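Local coordinates for isomaltodextranase (PDB 5AWP), which hydrolyses (1->6)-alpha-D-glucosidic linkages in dextran-type polysaccharides, removing successive isomaltose units from the non-reducing chain ends, at residues Asn126-His131 against Asp201-Tyr206; Leu263-Ala268 against Asp314-Arg319; Lys362-Leu367 against Arg437-His442. All coordinates share one frame; numbering follows the deposited sequence.

Interaction 1. Residues Asn126-His131 against Asp201-Tyr206. With BGC (beta-D-glucopyranose), chain B.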
loop_
_atom_site.group_PDB
_atom_site.type_symbol
_atom_site.label_atom_id
_atom_site.label_comp_id
_atom_site.label_asym_id
_atom_site.label_seq_id
_atom_site.Cartn_x
_atom_site.Cartn_y
_atom_site.Cartn_z
ATOM N N ASN A 126 4.230 -5.989 17.594
ATOM C CA ASN A 126 4.431 -4.577 17.803
ATOM C C ASN A 126 5.645 -4.401 18.699
ATOM O O ASN A 126 5.619 -4.839 19.830
ATOM C CB ASN A 126 3.178 -3.930 18.432
ATOM C CG ASN A 126 3.283 -2.407 18.542
ATOM O OD1 ASN A 126 4.362 -1.847 18.748
ATOM N ND2 ASN A 126 2.134 -1.727 18.425
ATOM N N PRO A 127 6.702 -3.716 18.214
ATOM C CA PRO A 127 7.942 -3.669 19.036
ATOM C C PRO A 127 7.865 -2.716 20.231
ATOM O O PRO A 127 8.818 -2.602 20.995
ATOM C CB PRO A 127 9.008 -3.221 18.040
ATOM C CG PRO A 127 8.252 -2.467 16.997
ATOM C CD PRO A 127 6.903 -3.127 16.880
ATOM N N LEU A 128 6.707 -2.072 20.408
ATOM C CA LEU A 128 6.421 -1.308 21.613
ATOM C C LEU A 128 5.707 -2.123 22.696
ATOM O O LEU A 128 5.405 -1.574 23.760
ATOM C CB LEU A 128 5.614 -0.042 21.270
ATOM C CG LEU A 128 6.366 1.217 20.796
ATOM C CD1 LEU A 128 7.189 0.949 19.561
ATOM C CD2 LEU A 128 5.343 2.305 20.496
ATOM N N TRP A 129 5.445 -3.415 22.453
ATOM C CA TRP A 129 4.961 -4.288 23.495
ATOM C C TRP A 129 6.158 -4.805 24.278
ATOM O O TRP A 129 7.196 -5.148 23.704
ATOM C CB TRP A 129 4.176 -5.491 22.940
ATOM C CG TRP A 129 2.781 -5.195 22.520
ATOM C CD1 TRP A 129 1.924 -4.322 23.102
ATOM C CD2 TRP A 129 2.061 -5.816 21.439
ATOM N NE1 TRP A 129 0.703 -4.358 22.456
ATOM C CE2 TRP A 129 0.765 -5.261 21.428
ATOM C CE3 TRP A 129 2.398 -6.770 20.467
ATOM C CZ2 TRP A 129 -0.207 -5.618 20.483
ATOM C CZ3 TRP A 129 1.425 -7.126 19.518
ATOM C CH2 TRP A 129 0.133 -6.547 19.549
ATOM N N VAL A 130 6.012 -4.827 25.586
ATOM C CA VAL A 130 7.003 -5.393 26.484
ATOM C C VAL A 130 6.243 -6.393 27.332
ATOM O O VAL A 130 5.263 -6.039 28.025
ATOM C CB VAL A 130 7.615 -4.321 27.417
ATOM C CG1 VAL A 130 8.742 -4.912 28.229
ATOM C CG2 VAL A 130 8.105 -3.120 26.622
ATOM N N HIS A 131 6.624 -7.649 27.251
ATOM C CA HIS A 131 5.828 -8.656 27.947
ATOM C C HIS A 131 6.075 -8.583 29.442
ATOM O O HIS A 131 7.188 -8.291 29.896
ATOM C CB HIS A 131 6.077 -10.055 27.413
ATOM C CG HIS A 131 4.975 -11.018 27.700
ATOM N ND1 HIS A 131 4.745 -11.527 28.955
ATOM C CD2 HIS A 131 4.043 -11.582 26.892
ATOM C CE1 HIS A 131 3.731 -12.374 28.914
ATOM N NE2 HIS A 131 3.286 -12.422 27.672
ATOM N N ASP A 201 0.447 -3.851 14.719
ATOM C CA ASP A 201 -0.937 -3.516 15.005
ATOM C C ASP A 201 -1.026 -2.804 16.352
ATOM O O ASP A 201 -0.083 -2.832 17.141
ATOM C CB ASP A 201 -1.730 -4.837 15.039
ATOM C CG ASP A 201 -3.241 -4.649 15.095
ATOM O OD1 ASP A 201 -3.726 -3.546 14.801
ATOM O OD2 ASP A 201 -3.929 -5.654 15.416
ATOM N N PHE A 202 -2.190 -2.211 16.605
ATOM C CA PHE A 202 -2.558 -1.591 17.893
ATOM C C PHE A 202 -1.871 -0.243 18.197
ATOM O O PHE A 202 -1.941 0.252 19.339
ATOM C CB PHE A 202 -2.463 -2.589 19.060
ATOM C CG PHE A 202 -3.536 -3.641 19.017
ATOM C CD1 PHE A 202 -4.843 -3.327 19.398
ATOM C CD2 PHE A 202 -3.268 -4.919 18.561
ATOM C CE1 PHE A 202 -5.848 -4.267 19.321
ATOM C CE2 PHE A 202 -4.278 -5.876 18.485
ATOM C CZ PHE A 202 -5.567 -5.546 18.869
ATOM N N LEU A 203 -1.286 0.414 17.191
ATOM C CA LEU A 203 -0.626 1.699 17.496
ATOM C C LEU A 203 -1.590 2.848 17.738
ATOM O O LEU A 203 -1.197 3.852 18.336
ATOM C CB LEU A 203 0.430 2.094 16.469
ATOM C CG LEU A 203 1.730 1.265 16.476
ATOM C CD1 LEU A 203 2.556 1.584 15.252
ATOM C CD2 LEU A 203 2.572 1.522 17.733
ATOM N N SER A 204 -2.834 2.722 17.285
ATOM C CA SER A 204 -3.828 3.734 17.599
ATOM C C SER A 204 -4.244 3.577 19.070
ATOM O O SER A 204 -4.467 4.578 19.769
ATOM C CB SER A 204 -5.022 3.696 16.622
ATOM O OG SER A 204 -5.947 4.766 16.873
ATOM N N TRP A 205 -4.341 2.341 19.555
ATOM C CA TRP A 205 -4.617 2.122 20.982
ATOM C C TRP A 205 -3.451 2.652 21.801
ATOM O O TRP A 205 -3.660 3.317 22.804
ATOM C CB TRP A 205 -4.892 0.661 21.324
ATOM C CG TRP A 205 -6.196 0.117 20.812
ATOM C CD1 TRP A 205 -6.940 0.584 19.758
ATOM C CD2 TRP A 205 -6.851 -1.069 21.266
ATOM N NE1 TRP A 205 -8.042 -0.211 19.579
ATOM C CE2 TRP A 205 -8.002 -1.238 20.480
ATOM C CE3 TRP A 205 -6.597 -1.976 22.294
ATOM C CZ2 TRP A 205 -8.884 -2.296 20.672
ATOM C CZ3 TRP A 205 -7.464 -3.016 22.485
ATOM C CH2 TRP A 205 -8.598 -3.174 21.679
ATOM N N TYR A 206 -2.235 2.408 21.336
ATOM C CA TYR A 206 -1.055 3.003 21.950
ATOM C C TYR A 206 -1.172 4.527 22.010
ATOM O O TYR A 206 -1.019 5.126 23.075
ATOM C CB TYR A 206 0.227 2.613 21.198
ATOM C CG TYR A 206 1.434 3.445 21.602
ATOM C CD1 TYR A 206 2.135 3.167 22.785
ATOM C CD2 TYR A 206 1.854 4.519 20.834
ATOM C CE1 TYR A 206 3.220 3.929 23.169
ATOM C CE2 TYR A 206 2.939 5.287 21.212
ATOM C CZ TYR A 206 3.614 4.990 22.383
ATOM O OH TYR A 206 4.698 5.742 22.767
HETATM C C2 BGC B . -6.431 -6.437 13.640
HETATM C C3 BGC B . -6.619 -7.808 13.004
HETATM C C4 BGC B . -5.987 -8.861 13.909
HETATM C C5 BGC B . -6.589 -8.800 15.296
HETATM C C6 BGC B . -5.879 -9.760 16.232
HETATM C C1 BGC B . -7.029 -6.433 15.044
HETATM O O1 BGC B . -6.714 -5.192 15.666
HETATM O O2 BGC B . -7.009 -5.381 12.848
HETATM O O3 BGC B . -5.980 -7.854 11.718
HETATM O O4 BGC B . -6.172 -10.179 13.381
HETATM O O5 BGC B . -6.443 -7.484 15.820
HETATM O O6 BGC B . -6.503 -9.624 17.501
#
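At the C-terminal end of the catalytic barrel, the segments leaving strands 120-124 and 197-200 meet just past the second strand, at Asp201: the side-chain amide of Asn126 reaches across to the backbone carbonyl of Asp201. Asn126 ND2 donates to Asp201 O at 2.8 Å, with an N-H...O angle of 152°, and the acceptor lies somewhat out of the amide plane. The other end of the same amide is also held, since Asn126 OD1 accepts from Leu128 N at 2.9 Å in an Asx turn. Gripped at both ends, the amide can hardly flip. With CG anti to the backbone N (chi1 -174°), the Asn126 side chain extends toward the Asp201 backbone, and Leu203 CD2 packs against ND2.

The two strands are neighbours in the parallel eight-stranded barrel of a family 27 glycoside hydrolase, and Asp201, at the end of the second, is very likely the catalytic nucleophile, as in a near-identical enzyme. Its OD2 accepts from O1 of the bound glucose at 2.8 Å and is also hydrogen-bonded to Tyr124, while the peptide that Asn126 holds belongs to Asp201 itself, which makes Asn126 a second-shell residue.

Next along the chain, Phe202 turns toward Trp129, the first residue of the short strand 129-131: Trp129 CZ2 lies 3.7 Å from Phe202 CD2, which sits at the indole edge. Farther out, CZ of Phe202 approaches the sugar, 3.4 Å from glucose O1. Phe160 touches both rings, meeting Phe202 edge-to-face.

On the side away from the sugar, Leu128 puts its CD2 methyl over the centre of the Tyr206 ring, 3.7 Å from the centroid and 12° off the normal, in a CH-pi contact. That methyl also touches Leu203 CD2 at 4.0 Å, and Ala229 of helix 223-237 packs against Leu128.

Interaction 2. Residues Leu263-Ala268 against Asp314-Arg319. With BGC (beta-D-glucopyranose), chain B.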
loop_
_atom_site.group_PDB
_atom_site.type_symbol
_atom_site.label_atom_id
_atom_site.label_comp_id
_atom_site.label_asym_id
_atom_site.label_seq_id
_atom_site.Cartn_x
_atom_site.Cartn_y
_atom_site.Cartn_z
ATOM N N LEU A 263 2.848 -0.203 4.198
ATOM C CA LEU A 263 1.432 -0.555 4.041
ATOM C C LEU A 263 0.612 0.058 5.166
ATOM O O LEU A 263 1.082 0.113 6.313
ATOM C CB LEU A 263 1.218 -2.088 4.094
ATOM C CG LEU A 263 1.452 -2.906 2.828
ATOM C CD1 LEU A 263 2.913 -3.021 2.491
ATOM C CD2 LEU A 263 0.866 -4.300 2.978
ATOM N N VAL A 264 -0.616 0.471 4.840
ATOM C CA VAL A 264 -1.631 0.823 5.860
ATOM C C VAL A 264 -2.966 0.099 5.606
ATOM O O VAL A 264 -3.446 0.030 4.476
ATOM C CB VAL A 264 -1.889 2.331 5.938
ATOM C CG1 VAL A 264 -0.677 3.045 6.541
ATOM C CG2 VAL A 264 -2.229 2.919 4.568
ATOM N N ARG A 265 -3.549 -0.453 6.658
ATOM C CA ARG A 265 -4.900 -1.004 6.589
ATOM C C ARG A 265 -5.895 0.122 6.317
ATOM O O ARG A 265 -5.806 1.199 6.923
ATOM C CB ARG A 265 -5.281 -1.771 7.881
ATOM C CG ARG A 265 -4.923 -3.253 7.833
ATOM C CD ARG A 265 -6.047 -4.124 7.269
ATOM N NE ARG A 265 -7.251 -3.902 8.080
ATOM C CZ ARG A 265 -7.444 -4.430 9.293
ATOM N NH1 ARG A 265 -6.575 -5.274 9.794
ATOM N NH2 ARG A 265 -8.508 -4.096 10.013
ATOM N N ILE A 266 -6.825 -0.130 5.393
ATOM C CA ILE A 266 -7.808 0.876 5.001
ATOM C C ILE A 266 -9.252 0.471 5.315
ATOM O O ILE A 266 -10.172 1.149 4.859
ATOM C CB ILE A 266 -7.655 1.294 3.512
ATOM C CG1 ILE A 266 -7.619 0.098 2.540
ATOM C CG2 ILE A 266 -6.380 2.122 3.353
ATOM C CD1 ILE A 266 -8.839 -0.804 2.500
ATOM N N ASN A 267 -9.415 -0.610 6.095
ATOM C CA ASN A 267 -10.705 -1.224 6.442
ATOM C C ASN A 267 -10.751 -1.859 7.844
ATOM O O ASN A 267 -9.704 -2.200 8.448
ATOM C CB ASN A 267 -11.097 -2.302 5.421
ATOM C CG ASN A 267 -10.067 -3.420 5.297
ATOM O OD1 ASN A 267 -8.867 -3.234 5.575
ATOM N ND2 ASN A 267 -10.531 -4.598 4.878
ATOM N N ALA A 268 -11.973 -2.007 8.367
ATOM C CA ALA A 268 -12.207 -2.867 9.528
ATOM C C ALA A 268 -11.745 -4.285 9.184
ATOM O O ALA A 268 -11.638 -4.642 7.997
ATOM C CB ALA A 268 -13.684 -2.851 9.922
ATOM N N ASP A 314 -3.756 -1.627 2.287
ATOM C CA ASP A 314 -3.900 -2.995 2.753
ATOM C C ASP A 314 -5.380 -3.252 3.016
ATOM O O ASP A 314 -5.975 -2.666 3.925
ATOM C CB ASP A 314 -2.996 -3.181 3.985
ATOM C CG ASP A 314 -3.154 -4.534 4.667
ATOM O OD1 ASP A 314 -3.853 -5.417 4.129
ATOM O OD2 ASP A 314 -2.588 -4.674 5.768
ATOM N N GLY A 315 -5.994 -4.061 2.165
ATOM C CA GLY A 315 -7.401 -4.497 2.350
ATOM C C GLY A 315 -7.613 -5.675 3.290
ATOM O O GLY A 315 -8.722 -6.222 3.393
ATOM N N ASP A 316 -6.548 -6.075 3.974
ATOM C CA ASP A 316 -6.591 -7.129 4.996
ATOM C C ASP A 316 -6.614 -8.534 4.399
ATOM O O ASP A 316 -5.836 -8.814 3.476
ATOM C CB ASP A 316 -7.703 -6.900 6.029
ATOM C CG ASP A 316 -7.416 -7.601 7.358
ATOM O OD1 ASP A 316 -6.281 -7.518 7.863
ATOM O OD2 ASP A 316 -8.331 -8.232 7.897
ATOM N N PHE A 317 -7.456 -9.429 4.904
ATOM C CA PHE A 317 -7.352 -10.832 4.576
ATOM C C PHE A 317 -8.488 -11.333 3.694
ATOM O O PHE A 317 -9.627 -10.958 3.883
ATOM C CB PHE A 317 -7.355 -11.656 5.847
ATOM C CG PHE A 317 -6.266 -11.299 6.808
ATOM C CD1 PHE A 317 -4.979 -11.038 6.363
ATOM C CD2 PHE A 317 -6.513 -11.298 8.176
ATOM C CE1 PHE A 317 -3.972 -10.712 7.254
ATOM C CE2 PHE A 317 -5.484 -11.000 9.077
ATOM C CZ PHE A 317 -4.215 -10.727 8.606
ATOM N N MET A 318 -8.151 -12.195 2.750
ATOM C CA MET A 318 -9.152 -12.842 1.872
ATOM C C MET A 318 -9.572 -14.172 2.448
ATOM O O MET A 318 -8.749 -15.056 2.690
ATOM C CB MET A 318 -8.593 -13.014 0.469
ATOM C CG MET A 318 -8.375 -11.704 -0.245
ATOM S SD MET A 318 -7.864 -11.864 -1.970
ATOM C CE MET A 318 -6.214 -12.539 -1.829
ATOM N N ARG A 319 -10.861 -14.296 2.714
ATOM C CA ARG A 319 -11.441 -15.505 3.273
ATOM C C ARG A 319 -12.472 -16.020 2.260
ATOM O O ARG A 319 -13.671 -15.770 2.381
ATOM C CB ARG A 319 -12.077 -15.218 4.640
ATOM C CG ARG A 319 -11.168 -14.467 5.618
ATOM C CD ARG A 319 -11.698 -14.555 7.040
ATOM N NE ARG A 319 -11.831 -15.946 7.444
ATOM C CZ ARG A 319 -12.663 -16.426 8.362
ATOM N NH1 ARG A 319 -13.495 -15.655 9.064
ATOM N NH2 ARG A 319 -12.672 -17.731 8.565
HETATM C C2 BGC B . -6.431 -6.437 13.640
HETATM C C3 BGC B . -6.619 -7.808 13.004
HETATM C C4 BGC B . -5.987 -8.861 13.909
HETATM C C5 BGC B . -6.589 -8.800 15.296
HETATM C C6 BGC B . -5.879 -9.760 16.232
HETATM C C1 BGC B . -7.029 -6.433 15.044
HETATM O O1 BGC B . -6.714 -5.192 15.666
HETATM O O2 BGC B . -7.009 -5.381 12.848
HETATM O O3 BGC B . -5.980 -7.854 11.718
HETATM O O4 BGC B . -6.172 -10.179 13.381
HETATM O O5 BGC B . -6.443 -7.484 15.820
HETATM O O6 BGC B . -6.503 -9.624 17.501
#
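Arg265 and Asp316 cross obliquely, the carboxylate lying over one face of the guanidinium with the two planes 47° apart. OD1 of Asp316 makes the salt bridge to Arg265 NH1 at 3.0 Å, and Arg199 is a second cationic partner of that oxygen. In the plane of the guanidinium, NE and NH2 of Arg265 both grip the carbonyl oxygen Asn267 O, the shorter bond being 2.7 Å from NH2. A chain bent at chi2 and chi3 folds the group back onto this carbonyl and turns Arg265 NH1 to the glucose, whose O2 it meets at 3.1 Å; NH2 is also salt-bridged to Asp269.

The backbones beneath are adjacent parallel barrel strands, 263-265 and 312-314, bridged at Arg265 and Asp314. Asp314 N donates to Val264 O at 2.8 Å and Ile266 N to Asp314 O at 3.1 Å. Arg265 and Asp314 point to the same face of the sheet, yet their charged planes stand 88° apart: Arg265 CG rests 3.4 Å from Asp314 OD2, whose salt bridge is to Arg199.

Replacing Arg265 with a leucine would probably leave glucose O2 without this donor and Asn267 O without its two-nitrogen clasp.

Just past the strand end, Asn267 ND2 reaches Gly315 O at 2.8 Å from above the carbonyl plane, while Asp314 OD1 accepts from Asp316 N in an Asx turn.

Interaction 3. Residues Lys362-Leu367 against Arg437-His442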
loop_
_atom_site.group_PDB
_atom_site.type_symbol
_atom_site.label_atom_id
_atom_site.label_comp_id
_atom_site.label_asym_id
_atom_site.label_seq_id
_atom_site.Cartn_x
_atom_site.Cartn_y
_atom_site.Cartn_z
ATOM N N LYS A 362 -3.406 -16.912 -13.342
ATOM C CA LYS A 362 -2.083 -16.371 -13.671
ATOM C C LYS A 362 -2.125 -14.987 -14.303
ATOM O O LYS A 362 -1.260 -14.152 -14.023
ATOM C CB LYS A 362 -1.301 -17.351 -14.560
ATOM C CG LYS A 362 -0.922 -18.623 -13.827
ATOM C CD LYS A 362 0.123 -19.442 -14.589
ATOM C CE LYS A 362 0.588 -20.660 -13.804
ATOM N NZ LYS A 362 -0.449 -21.753 -13.744
ATOM N N GLU A 363 -3.123 -14.735 -15.135
ATOM C CA GLU A 363 -3.252 -13.437 -15.773
ATOM C C GLU A 363 -3.630 -12.365 -14.742
ATOM O O GLU A 363 -3.128 -11.244 -14.797
ATOM C CB GLU A 363 -4.292 -13.464 -16.887
ATOM C CG GLU A 363 -4.123 -14.637 -17.840
ATOM C CD GLU A 363 -4.733 -14.352 -19.194
ATOM O OE1 GLU A 363 -4.374 -13.327 -19.778
ATOM O OE2 GLU A 363 -5.589 -15.138 -19.656
ATOM N N VAL A 364 -4.505 -12.710 -13.794
ATOM C CA VAL A 364 -4.844 -11.764 -12.743
ATOM C C VAL A 364 -3.616 -11.516 -11.853
ATOM O O VAL A 364 -3.296 -10.358 -11.530
ATOM C CB VAL A 364 -6.093 -12.221 -11.964
ATOM C CG1 VAL A 364 -6.317 -11.367 -10.720
ATOM C CG2 VAL A 364 -7.305 -12.165 -12.893
ATOM N N LEU A 365 -2.901 -12.585 -11.509
ATOM C CA LEU A 365 -1.693 -12.446 -10.712
ATOM C C LEU A 365 -0.633 -11.607 -11.447
ATOM O O LEU A 365 0.134 -10.855 -10.817
ATOM C CB LEU A 365 -1.132 -13.799 -10.309
ATOM C CG LEU A 365 -1.902 -14.611 -9.262
ATOM C CD1 LEU A 365 -1.267 -15.971 -9.069
ATOM C CD2 LEU A 365 -1.975 -13.858 -7.945
ATOM N N GLN A 366 -0.612 -11.704 -12.773
ATOM C CA GLN A 366 0.371 -10.975 -13.553
ATOM C C GLN A 366 0.200 -9.471 -13.361
ATOM O O GLN A 366 1.172 -8.756 -13.402
ATOM C CB GLN A 366 0.321 -11.379 -15.033
ATOM C CG GLN A 366 1.522 -10.938 -15.865
ATOM C CD GLN A 366 2.811 -11.559 -15.366
ATOM O OE1 GLN A 366 2.881 -12.756 -15.163
ATOM N NE2 GLN A 366 3.819 -10.738 -15.128
ATOM N N LEU A 367 -1.031 -8.997 -13.112
ATOM C CA LEU A 367 -1.245 -7.592 -12.804
ATOM C C LEU A 367 -0.491 -7.197 -11.551
ATOM O O LEU A 367 0.182 -6.163 -11.512
ATOM C CB LEU A 367 -2.736 -7.272 -12.651
ATOM C CG LEU A 367 -3.569 -7.300 -13.934
ATOM C CD1 LEU A 367 -5.042 -7.143 -13.592
ATOM C CD2 LEU A 367 -3.133 -6.195 -14.890
ATOM N N ARG A 437 -8.235 -7.732 -23.113
ATOM C CA ARG A 437 -8.352 -9.113 -22.760
ATOM C C ARG A 437 -9.109 -9.206 -21.441
ATOM O O ARG A 437 -8.732 -8.566 -20.468
ATOM C CB ARG A 437 -6.961 -9.717 -22.602
ATOM C CG ARG A 437 -6.945 -11.164 -22.206
ATOM C CD ARG A 437 -5.580 -11.810 -22.421
ATOM N NE ARG A 437 -5.676 -13.218 -22.076
ATOM C CZ ARG A 437 -6.082 -14.166 -22.915
ATOM N NH1 ARG A 437 -6.376 -13.889 -24.183
ATOM N NH2 ARG A 437 -6.153 -15.405 -22.500
ATOM N N ASP A 438 -10.161 -10.017 -21.435
ATOM C CA ASP A 438 -10.920 -10.341 -20.237
ATOM C C ASP A 438 -10.188 -11.456 -19.492
ATOM O O ASP A 438 -10.032 -12.566 -20.008
ATOM C CB ASP A 438 -12.338 -10.778 -20.667
ATOM C CG ASP A 438 -13.259 -11.130 -19.485
ATOM O OD1 ASP A 438 -12.767 -11.697 -18.478
ATOM O OD2 ASP A 438 -14.477 -10.844 -19.599
ATOM N N LEU A 439 -9.728 -11.165 -18.273
ATOM C CA LEU A 439 -8.780 -12.041 -17.608
ATOM C C LEU A 439 -9.423 -13.237 -16.907
ATOM O O LEU A 439 -8.712 -14.177 -16.543
ATOM C CB LEU A 439 -7.889 -11.253 -16.624
ATOM C CG LEU A 439 -7.149 -10.059 -17.235
ATOM C CD1 LEU A 439 -6.205 -9.410 -16.251
ATOM C CD2 LEU A 439 -6.355 -10.480 -18.470
ATOM N N TRP A 440 -10.742 -13.221 -16.687
ATOM C CA TRP A 440 -11.429 -14.406 -16.126
ATOM C C TRP A 440 -12.031 -15.253 -17.230
ATOM O O TRP A 440 -12.097 -16.475 -17.095
ATOM C CB TRP A 440 -12.506 -14.028 -15.070
ATOM C CG TRP A 440 -11.855 -13.629 -13.746
ATOM C CD1 TRP A 440 -11.653 -12.356 -13.281
ATOM C CD2 TRP A 440 -11.293 -14.512 -12.760
ATOM N NE1 TRP A 440 -11.022 -12.396 -12.056
ATOM C CE2 TRP A 440 -10.768 -13.699 -11.723
ATOM C CE3 TRP A 440 -11.170 -15.912 -12.650
ATOM C CZ2 TRP A 440 -10.147 -14.232 -10.603
ATOM C CZ3 TRP A 440 -10.550 -16.437 -11.521
ATOM C CH2 TRP A 440 -10.039 -15.594 -10.517
ATOM N N GLU A 441 -12.491 -14.618 -18.308
ATOM C CA GLU A 441 -12.859 -15.386 -19.503
ATOM C C GLU A 441 -11.608 -15.976 -20.200
ATOM O O GLU A 441 -11.723 -16.953 -20.948
ATOM C CB GLU A 441 -13.653 -14.527 -20.481
ATOM C CG GLU A 441 -15.077 -14.215 -20.001
ATOM C CD GLU A 441 -15.917 -13.532 -21.046
ATOM O OE1 GLU A 441 -15.435 -13.265 -22.167
ATOM O OE2 GLU A 441 -17.093 -13.262 -20.750
ATOM N N HIS A 442 -10.435 -15.397 -19.920
ATOM C CA HIS A 442 -9.207 -15.658 -20.687
ATOM C C HIS A 442 -9.452 -15.504 -22.197
ATOM O O HIS A 442 -9.153 -16.415 -22.969
ATOM C CB HIS A 442 -8.632 -17.024 -20.372
ATOM C CG HIS A 442 -8.403 -17.252 -18.919
ATOM N ND1 HIS A 442 -7.388 -16.633 -18.221
ATOM C CD2 HIS A 442 -9.066 -18.010 -18.021
ATOM C CE1 HIS A 442 -7.421 -17.014 -16.956
ATOM N NE2 HIS A 442 -8.434 -17.850 -16.804
#
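OE2 of Glu363 is gripped by two side chains from the other segment: His442 ND1 donates to it at 2.7 Å on the anti side, and Arg437 NH2 at 2.9 Å on the syn side. The second oxygen, OE1, takes Arg437 NE at 2.6 Å through its syn lone pair. The arginine thus meets the carboxylate side-on, NE and NH2 each serving one oxygen, with the two planes nearly coplanar at 27°. An extended chain from CG to NE carries the guanidinium out to the helix.

This bidentate salt bridge joins helix 362-369, which follows the catalytic barrel, to the end of strand 434-438 in the C-terminal beta-sandwich domain. Beside it the joint is apolar: Leu367 CD1 meets Leu439 CD1 at 3.7 Å, and Val364 CG2 lies over the face of Trp440, offset toward its rim, 4.2 Å from the centroid of the five-membered ring. Trp440 NE1 is bonded to Asn334 of helix 326-339.

With donors on both sides of OE2 and one on OE1, the glutamate is probably kept ionised and fixed in rotation, and its negative charge is likely to favour a protonated His442.

In the fold
The three contacts follow one another along the chain without overlapping. Interactions 1 and 2 belong to the same eight-stranded parallel barrel: strands 120-124 and 197-200 lead into the first, and the ends of strands 263-265 and 312-314, with the loops that follow, form the second, with strand 242-245 between the two pairs. Their centres are 18 Å apart and their nearest atoms about 6 Å, yet both touch the same glucose, so they line different parts of one active-site pocket. Interaction 3 lies where the catalytic domain meets the beta-sandwich, with its centre 22 Å from that of interaction 2 and 39 Å from that of interaction 1; it joins domains, far from the sugar.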